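Local coordinates for pollen-specific leucine-rich repeat extensin-like protein 1 (Arabidopsis thaliana, PDB 6TME) that binds the signalling peptide RALF4 through its leucine-rich repeat domain, and probably acts in cell-wall signalling during pollen tube growth, at residues L51-K55 with N68-P72; V93-I97 with D117-H122; L166-D170 with D188-F193. Residue numbers count along the deposited sequence, not the author numbering.

Contact 1. Residues L51-K55 with N68-P72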
ATOM      1  N   LEU A  51      18.039 -18.836  13.198  1.00 27.96           N
ATOM      2  CA  LEU A  51      16.681 -19.213  13.572  1.00 32.58           C
ATOM      3  C   LEU A  51      16.589 -19.538  15.051  1.00 31.54           C
ATOM      4  O   LEU A  51      15.562 -19.267  15.679  1.00 31.44           O
ATOM      5  CB  LEU A  51      16.196 -20.388  12.730  1.00 26.51           C
ATOM      6  CG  LEU A  51      16.019 -20.064  11.250  1.00 27.30           C
ATOM      7  CD1 LEU A  51      15.934 -21.370  10.428  1.00 21.93           C
ATOM      8  CD2 LEU A  51      14.817 -19.150  11.002  1.00 26.14           C
ATOM      9  N   GLN A  52      17.652 -20.118  15.627  1.00 27.05           N
ATOM     10  CA  GLN A  52      17.648 -20.370  17.067  1.00 32.98           C
ATOM     11  C   GLN A  52      17.741 -19.066  17.860  1.00 27.83           C
ATOM     12  O   GLN A  52      17.133 -18.952  18.932  1.00 26.49           O
ATOM     13  CB  GLN A  52      18.785 -21.327  17.475  1.00 27.66           C
ATOM     14  CG  GLN A  52      18.586 -22.808  17.072  1.00 29.04           C
ATOM     15  CD  GLN A  52      17.293 -23.389  17.626  1.00 36.40           C
ATOM     16  OE1 GLN A  52      16.921 -23.105  18.756  1.00 40.04           O
ATOM     17  NE2 GLN A  52      16.603 -24.202  16.830  1.00 38.12           N
ATOM     18  N   ALA A  53      18.503 -18.078  17.367  1.00 16.16           N
ATOM     19  CA  ALA A  53      18.497 -16.780  18.041  1.00 20.32           C
ATOM     20  C   ALA A  53      17.109 -16.147  17.976  1.00 28.48           C
ATOM     21  O   ALA A  53      16.681 -15.490  18.930  1.00 30.21           O
ATOM     22  CB  ALA A  53      19.543 -15.849  17.431  1.00 21.60           C
ATOM     23  N   TRP A  54      16.376 -16.371  16.880  1.00 30.92           N
ATOM     24  CA  TRP A  54      15.036 -15.803  16.746  1.00 35.16           C
ATOM     25  C   TRP A  54      14.054 -16.481  17.700  1.00 34.07           C
ATOM     26  O   TRP A  54      13.291 -15.806  18.408  1.00 26.35           O
ATOM     27  CB  TRP A  54      14.562 -15.920  15.295  1.00 26.95           C
ATOM     28  CG  TRP A  54      13.482 -14.947  14.915  1.00 35.61           C
ATOM     29  CD1 TRP A  54      12.999 -13.909  15.672  1.00 30.44           C
ATOM     30  CD2 TRP A  54      12.745 -14.922  13.685  1.00 30.41           C
ATOM     31  NE1 TRP A  54      12.005 -13.253  14.991  1.00 33.28           N
ATOM     32  CE2 TRP A  54      11.833 -13.846  13.766  1.00 31.40           C
ATOM     33  CE3 TRP A  54      12.756 -15.715  12.528  1.00 23.33           C
ATOM     34  CZ2 TRP A  54      10.941 -13.540  12.732  1.00 26.83           C
ATOM     35  CZ3 TRP A  54      11.879 -15.407  11.493  1.00 26.91           C
ATOM     36  CH2 TRP A  54      10.982 -14.327  11.600  1.00 27.38           C
ATOM     37  N   LYS A  55      14.084 -17.815  17.748  1.00 36.34           N
ATOM     38  CA  LYS A  55      13.221 -18.572  18.653  1.00 31.34           C
ATOM     39  C   LYS A  55      13.455 -18.200  20.117  1.00 28.04           C
ATOM     40  O   LYS A  55      12.510 -18.179  20.913  1.00 32.57           O
ATOM     41  CB  LYS A  55      13.446 -20.067  18.436  1.00 30.67           C
ATOM     42  CG  LYS A  55      12.604 -20.995  19.312  1.00 32.12           C
ATOM     43  CD  LYS A  55      13.038 -22.448  19.109  1.00 32.90           C
ATOM     44  CE  LYS A  55      12.053 -23.451  19.741  1.00 31.25           C
ATOM     45  NZ  LYS A  55      12.600 -24.855  19.615  1.00 34.49           N
ATOM     46  N   ASN A  68       8.720 -27.335  16.085  1.00 36.35           N
ATOM     47  CA  ASN A  68       9.689 -28.205  15.422  1.00 28.24           C
ATOM     48  C   ASN A  68      10.994 -27.496  15.061  1.00 35.99           C
ATOM     49  O   ASN A  68      11.812 -28.082  14.346  1.00 36.98           O
ATOM     50  CB  ASN A  68       9.086 -28.851  14.163  1.00 28.41           C
ATOM     51  CG  ASN A  68       9.036 -27.896  12.952  1.00 36.32           C
ATOM     52  OD1 ASN A  68       9.056 -26.670  13.099  1.00 31.34           O
ATOM     53  ND2 ASN A  68       8.981 -28.469  11.753  1.00 36.98           N
ATOM     54  N   TRP A  69      11.224 -26.267  15.543  1.00 28.67           N
ATOM     55  CA  TRP A  69      12.494 -25.581  15.274  1.00 30.02           C
ATOM     56  C   TRP A  69      13.593 -26.120  16.200  1.00 36.78           C
ATOM     57  O   TRP A  69      14.047 -25.462  17.147  1.00 31.36           O
ATOM     58  CB  TRP A  69      12.351 -24.076  15.439  1.00 28.47           C
ATOM     59  CG  TRP A  69      11.539 -23.372  14.426  1.00 30.26           C
ATOM     60  CD1 TRP A  69      10.537 -23.894  13.649  1.00 31.35           C
ATOM     61  CD2 TRP A  69      11.649 -21.993  14.067  1.00 31.94           C
ATOM     62  NE1 TRP A  69      10.019 -22.925  12.839  1.00 40.44           N
ATOM     63  CE2 TRP A  69      10.676 -21.743  13.077  1.00 37.98           C
ATOM     64  CE3 TRP A  69      12.468 -20.939  14.494  1.00 28.77           C
ATOM     65  CZ2 TRP A  69      10.501 -20.475  12.497  1.00 28.39           C
ATOM     66  CZ3 TRP A  69      12.286 -19.670  13.919  1.00 24.50           C
ATOM     67  CH2 TRP A  69      11.313 -19.456  12.931  1.00 18.73           C
ATOM     68  N   VAL A  70      14.027 -27.348  15.905  1.00 33.75           N
ATOM     69  CA  VAL A  70      15.017 -28.058  16.716  1.00 35.34           C
ATOM     70  C   VAL A  70      15.936 -28.855  15.798  1.00 37.82           C
ATOM     71  O   VAL A  70      15.491 -29.434  14.801  1.00 34.03           O
ATOM     72  CB  VAL A  70      14.362 -28.996  17.757  1.00 35.93           C
ATOM     73  CG1 VAL A  70      13.424 -28.227  18.673  1.00 36.84           C
ATOM     74  CG2 VAL A  70      13.593 -30.108  17.074  1.00 39.06           C
ATOM     75  N   GLY A  71      17.220 -28.886  16.133  1.00 39.66           N
ATOM     76  CA  GLY A  71      18.177 -29.628  15.350  1.00 35.71           C
ATOM     77  C   GLY A  71      18.619 -28.889  14.104  1.00 43.19           C
ATOM     78  O   GLY A  71      18.034 -27.879  13.705  1.00 40.83           O
ATOM     79  N   PRO A  72      19.650 -29.411  13.435  1.00 43.75           N
ATOM     80  CA  PRO A  72      20.287 -28.675  12.334  1.00 37.08           C
ATOM     81  C   PRO A  72      19.605 -28.813  10.979  1.00 33.73           C
ATOM     82  O   PRO A  72      20.091 -28.224  10.004  1.00 39.43           O
ATOM     83  CB  PRO A  72      21.689 -29.299  12.299  1.00 41.27           C
ATOM     84  CG  PRO A  72      21.421 -30.733  12.675  1.00 44.24           C
ATOM     85  CD  PRO A  72      20.328 -30.686  13.717  1.00 34.11           C
TER
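One backbone carbonyl takes up two side chains from the same helix: Trp-69 O accepts a hydrogen bond from Gln-52 NE2 at 2.9 Å, with an N-H...O angle of 161°, and another from Lys-55 NZ, also at 2.9 Å. The donors lie three residues apart, so they project from neighbouring turns of helix 43-56. Lys-55 reaches the carbonyl with all four chi angles in t, fully extended. Trp-69 is the centre of an inverse gamma turn, with phi/psi of -79°/73°, and its side chain supplies most of the apolar contact. At 137 Å², it has by far the largest covered area of any residue here. The edge of its ring meets Leu-51 O, 3.7 Å from Trp-69 CE3, and Trp-54 CE3, 4.0 Å from Trp-69 CH2; Leu-51 CD2 adds an apolar contact 3.9 Å from Trp-69 CZ3. The indole nitrogen of Trp-69 bonds to Lys-78 O, and its ring stacks on Tyr-77. Helix 43-56 and the tryptophan-bearing loop that leads to strand 80-85 form part of the N-terminal cap typical of plant leucine-rich repeat proteins.

Contact 2. Residues V93-I97 with D117-H122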
ATOM      1  N   VAL A  93      19.784 -23.681   0.163  1.00 29.82           N
ATOM      2  CA  VAL A  93      19.786 -22.431   0.929  1.00 29.84           C
ATOM      3  C   VAL A  93      18.398 -22.164   1.497  1.00 25.13           C
ATOM      4  O   VAL A  93      17.387 -22.645   0.974  1.00 27.96           O
ATOM      5  CB  VAL A  93      20.239 -21.207   0.085  1.00 28.89           C
ATOM      6  CG1 VAL A  93      21.601 -21.443  -0.571  1.00 26.43           C
ATOM      7  CG2 VAL A  93      19.179 -20.828  -0.960  1.00 28.87           C
ATOM      8  N   VAL A  94      18.360 -21.406   2.593  1.00 27.61           N
ATOM      9  CA  VAL A  94      17.112 -20.876   3.139  1.00 26.96           C
ATOM     10  C   VAL A  94      16.772 -19.616   2.346  1.00 25.51           C
ATOM     11  O   VAL A  94      17.463 -18.597   2.447  1.00 25.70           O
ATOM     12  CB  VAL A  94      17.220 -20.579   4.641  1.00 29.63           C
ATOM     13  CG1 VAL A  94      15.981 -19.823   5.129  1.00 21.94           C
ATOM     14  CG2 VAL A  94      17.399 -21.869   5.444  1.00 34.76           C
ATOM     15  N   ALA A  95      15.709 -19.685   1.556  1.00 21.57           N
ATOM     16  CA  ALA A  95      15.366 -18.640   0.605  1.00 18.47           C
ATOM     17  C   ALA A  95      14.139 -17.866   1.020  1.00 26.84           C
ATOM     18  O   ALA A  95      13.884 -16.781   0.469  1.00 25.92           O
ATOM     19  CB  ALA A  95      15.119 -19.238  -0.797  1.00 19.35           C
ATOM     20  N   GLY A  96      13.378 -18.392   1.967  1.00 23.85           N
ATOM     21  CA  GLY A  96      12.118 -17.789   2.321  1.00 27.17           C
ATOM     22  C   GLY A  96      11.736 -18.044   3.761  1.00 29.09           C
ATOM     23  O   GLY A  96      12.037 -19.094   4.335  1.00 26.56           O
ATOM     24  N   ILE A  97      11.082 -17.054   4.349  1.00 21.28           N
ATOM     25  CA  ILE A  97      10.487 -17.155   5.662  1.00 19.33           C
ATOM     26  C   ILE A  97       9.042 -16.721   5.501  1.00 21.42           C
ATOM     27  O   ILE A  97       8.771 -15.707   4.858  1.00 28.58           O
ATOM     28  CB  ILE A  97      11.227 -16.263   6.668  1.00 18.60           C
ATOM     29  CG1 ILE A  97      12.682 -16.722   6.788  1.00 21.50           C
ATOM     30  CG2 ILE A  97      10.468 -16.221   7.979  1.00 22.67           C
ATOM     31  CD1 ILE A  97      12.865 -17.976   7.609  1.00 26.26           C
ATOM     32  N   ASP A 117      20.585 -15.642   2.162  1.00 23.02           N
ATOM     33  CA  ASP A 117      19.952 -16.083   0.926  1.00 27.01           C
ATOM     34  C   ASP A 117      18.462 -15.771   0.874  1.00 19.74           C
ATOM     35  O   ASP A 117      17.814 -16.090  -0.125  1.00 27.30           O
ATOM     36  CB  ASP A 117      20.182 -17.592   0.735  1.00 29.77           C
ATOM     37  CG  ASP A 117      21.669 -17.949   0.701  1.00 37.24           C
ATOM     38  OD1 ASP A 117      22.397 -17.310  -0.092  1.00 30.40           O
ATOM     39  OD2 ASP A 117      22.115 -18.816   1.501  1.00 41.29           O
ATOM     40  N   VAL A 118      17.899 -15.177   1.925  1.00 17.57           N
ATOM     41  CA  VAL A 118      16.458 -14.975   1.971  1.00 26.34           C
ATOM     42  C   VAL A 118      16.060 -13.874   0.995  1.00 28.72           C
ATOM     43  O   VAL A 118      16.662 -12.795   0.965  1.00 25.20           O
ATOM     44  CB  VAL A 118      16.002 -14.649   3.400  1.00 23.34           C
ATOM     45  CG1 VAL A 118      14.615 -14.064   3.379  1.00 20.52           C
ATOM     46  CG2 VAL A 118      16.012 -15.894   4.238  1.00 23.50           C
ATOM     47  N   ALA A 119      15.076 -14.166   0.160  1.00 29.39           N
ATOM     48  CA  ALA A 119      14.480 -13.191  -0.732  1.00 27.34           C
ATOM     49  C   ALA A 119      13.016 -12.953  -0.431  1.00 26.99           C
ATOM     50  O   ALA A 119      12.450 -11.949  -0.898  1.00 28.84           O
ATOM     51  CB  ALA A 119      14.618 -13.640  -2.194  1.00 18.55           C
ATOM     52  N   LEU A 120      12.397 -13.823   0.349  1.00 24.24           N
ATOM     53  CA  LEU A 120      10.989 -13.710   0.676  1.00 25.84           C
ATOM     54  C   LEU A 120      10.868 -13.697   2.187  1.00 28.97           C
ATOM     55  O   LEU A 120      11.370 -14.606   2.864  1.00 25.50           O
ATOM     56  CB  LEU A 120      10.211 -14.863   0.058  1.00 31.53           C
ATOM     57  CG  LEU A 120       8.707 -14.970   0.235  1.00 35.08           C
ATOM     58  CD1 LEU A 120       8.235 -15.690  -1.001  1.00 26.08           C
ATOM     59  CD2 LEU A 120       8.328 -15.759   1.518  1.00 29.89           C
ATOM     60  N   PHE A 121      10.214 -12.668   2.719  1.00 27.35           N
ATOM     61  CA  PHE A 121      10.035 -12.550   4.166  1.00 23.55           C
ATOM     62  C   PHE A 121       8.601 -12.083   4.432  1.00 29.89           C
ATOM     63  O   PHE A 121       8.277 -10.897   4.254  1.00 28.20           O
ATOM     64  CB  PHE A 121      11.081 -11.605   4.740  1.00 23.06           C
ATOM     65  CG  PHE A 121      11.124 -11.582   6.236  1.00 27.18           C
ATOM     66  CD1 PHE A 121      11.886 -12.511   6.941  1.00 29.81           C
ATOM     67  CD2 PHE A 121      10.408 -10.633   6.942  1.00 19.24           C
ATOM     68  CE1 PHE A 121      11.932 -12.491   8.329  1.00 22.71           C
ATOM     69  CE2 PHE A 121      10.462 -10.593   8.329  1.00 25.68           C
ATOM     70  CZ  PHE A 121      11.220 -11.543   9.024  1.00 23.69           C
ATOM     71  N   HIS A 122       7.733 -13.024   4.820  1.00 24.72           N
ATOM     72  CA  HIS A 122       6.322 -12.748   5.092  1.00 24.75           C
ATOM     73  C   HIS A 122       6.050 -12.999   6.572  1.00 24.67           C
ATOM     74  O   HIS A 122       6.101 -14.149   7.018  1.00 40.56           O
ATOM     75  CB  HIS A 122       5.407 -13.628   4.234  1.00 22.26           C
ATOM     76  CG  HIS A 122       5.586 -13.452   2.755  1.00 26.33           C
ATOM     77  ND1 HIS A 122       5.032 -14.316   1.833  1.00 27.22           N
ATOM     78  CD2 HIS A 122       6.258 -12.518   2.036  1.00 28.65           C
ATOM     79  CE1 HIS A 122       5.365 -13.931   0.612  1.00 30.15           C
ATOM     80  NE2 HIS A 122       6.116 -12.848   0.708  1.00 30.80           N
TER
HETATM   81  O   HOH W   1      20.917 -20.334   3.458  1.00 34.34           O
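Leu-120 and Phe-121 go to opposite faces of the sheet although both have chi1 t, so the strand backbone, not the rotamer, sets the face. Ile-97 (chi1 and chi2 both m) lies on the same face as Phe-121, where Ile-97 CB sits 3.8 Å from Phe-121 CD1; Ile-97 has the largest covered area of the contact, 106 Å². Val-118, with chi1 t, brings CG2 to 4.0 Å from Val-94 CG1 and 4.3 Å from Ile-97 CG1, bridging two apolar residues of strand 92-98. Leu-120 (t, t) points to the other face beside Gly-96, where an ideal CB would lie only 3.7 Å from Leu-120 CD2. These are adjacent parallel strands of a leucine-rich repeat solenoid, at 23° to one another and 4.7 Å apart at closest approach. Ala-119 N to Ala-95 O, Ile-97 N to Leu-120 O and His-122 N to Ile-97 O, each 2.9 Å, set the register; Leu-120 N adds a weak 3.3 Å bond to Ala-95 O. Ala-95 and Gly-96 form a classic beta bulge opposite Phe-81. At the strand entrance, Asp-117 in chi1 m directs OD2 to a water at 2.8 Å, which accepts from Val-94 N at 2.9 Å. His-122 NE2 is hydrogen-bonded to Glu-144 OE1, and the His-122 ring, chi1 m, stacks on an aromatic side chain of the RALF4 chain.

Contact 3. Residues L166-D170 with D188-F193. With SO4 (sulfate ion), chain I.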
ATOM      1  N   LEU A 166      14.705  -5.119  -4.270  1.00 25.34           N
ATOM      2  CA  LEU A 166      13.440  -4.984  -3.570  1.00 18.95           C
ATOM      3  C   LEU A 166      12.305  -4.551  -4.510  1.00 26.45           C
ATOM      4  O   LEU A 166      12.418  -3.570  -5.253  1.00 26.79           O
ATOM      5  CB  LEU A 166      13.602  -3.989  -2.433  1.00 22.76           C
ATOM      6  CG  LEU A 166      12.303  -3.706  -1.673  1.00 29.52           C
ATOM      7  CD1 LEU A 166      11.811  -4.962  -1.028  1.00 28.13           C
ATOM      8  CD2 LEU A 166      12.500  -2.616  -0.640  1.00 29.74           C
ATOM      9  N   LYS A 167      11.207  -5.288  -4.465  1.00 21.60           N
ATOM     10  CA  LYS A 167      10.065  -5.092  -5.332  1.00 22.43           C
ATOM     11  C   LYS A 167       8.763  -4.846  -4.576  1.00 29.67           C
ATOM     12  O   LYS A 167       7.892  -4.138  -5.080  1.00 25.28           O
ATOM     13  CB  LYS A 167       9.878  -6.317  -6.246  1.00 30.04           C
ATOM     14  CG  LYS A 167       8.647  -6.207  -7.140  1.00 35.73           C
ATOM     15  CD  LYS A 167       8.612  -7.228  -8.226  1.00 44.10           C
ATOM     16  CE  LYS A 167       7.796  -6.724  -9.408  1.00 48.31           C
ATOM     17  NZ  LYS A 167       7.536  -7.810 -10.378  1.00 61.68           N
ATOM     18  N   PHE A 168       8.619  -5.406  -3.382  1.00 27.33           N
ATOM     19  CA  PHE A 168       7.380  -5.389  -2.621  1.00 25.69           C
ATOM     20  C   PHE A 168       7.756  -5.036  -1.196  1.00 26.78           C
ATOM     21  O   PHE A 168       8.531  -5.764  -0.558  1.00 27.57           O
ATOM     22  CB  PHE A 168       6.687  -6.750  -2.686  1.00 24.49           C
ATOM     23  CG  PHE A 168       5.339  -6.808  -2.009  1.00 24.23           C
ATOM     24  CD1 PHE A 168       5.226  -6.887  -0.623  1.00 22.38           C
ATOM     25  CD2 PHE A 168       4.179  -6.843  -2.770  1.00 17.92           C
ATOM     26  CE1 PHE A 168       3.982  -6.980  -0.031  1.00 23.90           C
ATOM     27  CE2 PHE A 168       2.959  -6.938  -2.186  1.00 21.80           C
ATOM     28  CZ  PHE A 168       2.851  -7.011  -0.827  1.00 26.68           C
ATOM     29  N   LEU A 169       7.235  -3.913  -0.715  1.00 21.98           N
ATOM     30  CA  LEU A 169       7.476  -3.436   0.639  1.00 25.16           C
ATOM     31  C   LEU A 169       6.122  -3.186   1.274  1.00 30.97           C
ATOM     32  O   LEU A 169       5.393  -2.288   0.835  1.00 29.38           O
ATOM     33  CB  LEU A 169       8.317  -2.169   0.620  1.00 20.69           C
ATOM     34  CG  LEU A 169       8.711  -1.561   1.970  1.00 32.49           C
ATOM     35  CD1 LEU A 169       9.320  -2.587   2.888  1.00 25.61           C
ATOM     36  CD2 LEU A 169       9.680  -0.393   1.773  1.00 30.89           C
ATOM     37  N   ASP A 170       5.776  -3.979   2.293  1.00 31.07           N
ATOM     38  CA  ASP A 170       4.557  -3.773   3.076  1.00 34.76           C
ATOM     39  C   ASP A 170       4.894  -3.539   4.550  1.00 27.92           C
ATOM     40  O   ASP A 170       5.270  -4.473   5.259  1.00 31.53           O
ATOM     41  CB  ASP A 170       3.605  -4.957   2.924  1.00 41.04           C
ATOM     42  CG  ASP A 170       2.188  -4.624   3.395  1.00 57.03           C
ATOM     43  OD1 ASP A 170       2.056  -3.697   4.220  1.00 62.01           O
ATOM     44  OD2 ASP A 170       1.214  -5.284   2.958  1.00 64.51           O
ATOM     45  N   ASP A 188      13.060   0.753  -7.430  1.00 40.70           N
ATOM     46  CA  ASP A 188      12.080   0.268  -8.408  1.00 46.78           C
ATOM     47  C   ASP A 188      11.077  -0.696  -7.755  1.00 33.41           C
ATOM     48  O   ASP A 188      10.921  -1.849  -8.114  1.00 37.94           O
ATOM     49  CB  ASP A 188      12.778  -0.324  -9.635  1.00 66.81           C
ATOM     50  CG  ASP A 188      13.532  -1.627  -9.362  1.00 90.85           C
ATOM     51  OD1 ASP A 188      14.211  -2.089 -10.307  1.00 96.91           O
ATOM     52  OD2 ASP A 188      13.473  -2.191  -8.247  1.00 99.45           O
ATOM     53  N   LEU A 189      10.376  -0.172  -6.761  1.00 31.92           N
ATOM     54  CA  LEU A 189       9.317  -0.926  -6.112  1.00 34.10           C
ATOM     55  C   LEU A 189       8.112  -1.043  -7.038  1.00 32.66           C
ATOM     56  O   LEU A 189       7.778  -0.114  -7.782  1.00 35.47           O
ATOM     57  CB  LEU A 189       8.916  -0.247  -4.795  1.00 31.11           C
ATOM     58  CG  LEU A 189       9.925  -0.460  -3.664  1.00 31.11           C
ATOM     59  CD1 LEU A 189       9.699   0.546  -2.571  1.00 32.41           C
ATOM     60  CD2 LEU A 189       9.744  -1.855  -3.111  1.00 33.68           C
ATOM     61  N   ASP A 190       7.485  -2.213  -7.025  1.00 24.70           N
ATOM     62  CA  ASP A 190       6.198  -2.387  -7.679  1.00 23.29           C
ATOM     63  C   ASP A 190       5.047  -2.046  -6.745  1.00 24.31           C
ATOM     64  O   ASP A 190       3.977  -1.650  -7.208  1.00 30.87           O
ATOM     65  CB  ASP A 190       6.061  -3.832  -8.185  1.00 23.52           C
ATOM     66  CG  ASP A 190       4.623  -4.203  -8.560  1.00 34.50           C
ATOM     67  OD1 ASP A 190       4.075  -3.629  -9.534  1.00 34.59           O
ATOM     68  OD2 ASP A 190       4.040  -5.080  -7.878  1.00 30.65           O
ATOM     69  N   ALA A 191       5.255  -2.165  -5.437  1.00 22.88           N
ATOM     70  CA  ALA A 191       4.166  -2.026  -4.481  1.00 31.84           C
ATOM     71  C   ALA A 191       4.721  -1.444  -3.190  1.00 34.55           C
ATOM     72  O   ALA A 191       5.713  -1.952  -2.656  1.00 28.88           O
ATOM     73  CB  ALA A 191       3.489  -3.373  -4.203  1.00 32.32           C
ATOM     74  N   ILE A 192       4.083  -0.380  -2.705  1.00 26.59           N
ATOM     75  CA  ILE A 192       4.485   0.336  -1.499  1.00 26.26           C
ATOM     76  C   ILE A 192       3.224   0.505  -0.650  1.00 33.43           C
ATOM     77  O   ILE A 192       2.329   1.286  -1.004  1.00 29.43           O
ATOM     78  CB  ILE A 192       5.124   1.702  -1.820  1.00 23.40           C
ATOM     79  CG1 ILE A 192       6.173   1.565  -2.920  1.00 31.73           C
ATOM     80  CG2 ILE A 192       5.753   2.340  -0.578  1.00 23.62           C
ATOM     81  CD1 ILE A 192       6.620   2.878  -3.539  1.00 35.01           C
ATOM     82  N   PHE A 193       3.138  -0.233   0.454  1.00 33.54           N
ATOM     83  CA  PHE A 193       2.020  -0.119   1.387  1.00 33.58           C
ATOM     84  C   PHE A 193       2.527   0.571   2.647  1.00 27.93           C
ATOM     85  O   PHE A 193       3.374   0.025   3.357  1.00 27.75           O
ATOM     86  CB  PHE A 193       1.418  -1.493   1.697  1.00 25.89           C
ATOM     87  CG  PHE A 193       0.881  -2.201   0.477  1.00 25.69           C
ATOM     88  CD1 PHE A 193      -0.342  -1.852  -0.052  1.00 23.96           C
ATOM     89  CD2 PHE A 193       1.624  -3.202  -0.160  1.00 28.86           C
ATOM     90  CE1 PHE A 193      -0.848  -2.495  -1.186  1.00 30.51           C
ATOM     91  CE2 PHE A 193       1.136  -3.842  -1.298  1.00 23.27           C
ATOM     92  CZ  PHE A 193      -0.108  -3.491  -1.809  1.00 25.35           C
TER
HETATM   93  S   SO4 I 503      10.800  -9.162 -11.758  1.00 80.99           S
HETATM   94  O1  SO4 I 503       9.357  -9.125 -11.521  1.00 81.83           O
HETATM   95  O2  SO4 I 503      11.376 -10.374 -11.170  1.00 86.43           O
HETATM   96  O3  SO4 I 503      11.052  -9.152 -13.200  1.00 86.00           O
HETATM   97  O4  SO4 I 503      11.411  -7.986 -11.153  1.00 77.73           O
HETATM   98  O   HOH W   2      14.525  -1.968  -5.892  1.00 30.25           O
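Alternate backbone groups pair across these two segments. Lys-167 O accepts from Asp-190 N at 2.8 Å and, weakly, from Ala-191 N at 3.3 Å; further on, Leu-169 N donates to Ala-191 O at 3.2 Å and Leu-169 O accepts from Phe-193 N at 3.1 Å. The backbones of Phe-168 and Asp-170 bond instead on the side of strand 144-146, to Tyr-143, Phe-145 and Val-147. A water donates to both Leu-166 O (2.7 Å) and Asp-188 OD2 (2.6 Å). Lys-167 NZ donates to the RALF4 backbone and, at 2.5 Å, to O1 of a sulfate, probably from the crystallisation liquor, that Tyr-143 OH also binds. Asp-190 bonds to Ser-213 through OD1 and to RALF4 through OD2, whereas Asp-170 forms a salt bridge with Arg-172. The Phe-168 and Phe-193 rings meet obliquely, centroids 5.5 Å apart. In the solenoid sheet, strands 168-170 and 191-193 run at 7° to each other, flanked by strand 144-146 beside the first and strand 214-216 beside the second.

How the contacts relate
The three contacts follow one another along the chain, from the N-terminal cap into the repeats. Contact 1 touches contact 2 through apolar side chains: Trp-54 CH2 lies 3.8 Å from Phe-121 CZ, and Leu-51 CD2 lies 4.1 Å from Ile-97 CD1, so the cap helix covers the start of the solenoid core. Contacts 2 and 3 belong to the same sheet, with centres 16 Å and nearest atoms about 6 Å apart; strand 144-146 lies between them. Both meet the RALF4 chain, whereas no other protein chain of the assembly touches the segments of contact 1, whose centre is 29 Å from that of contact 3.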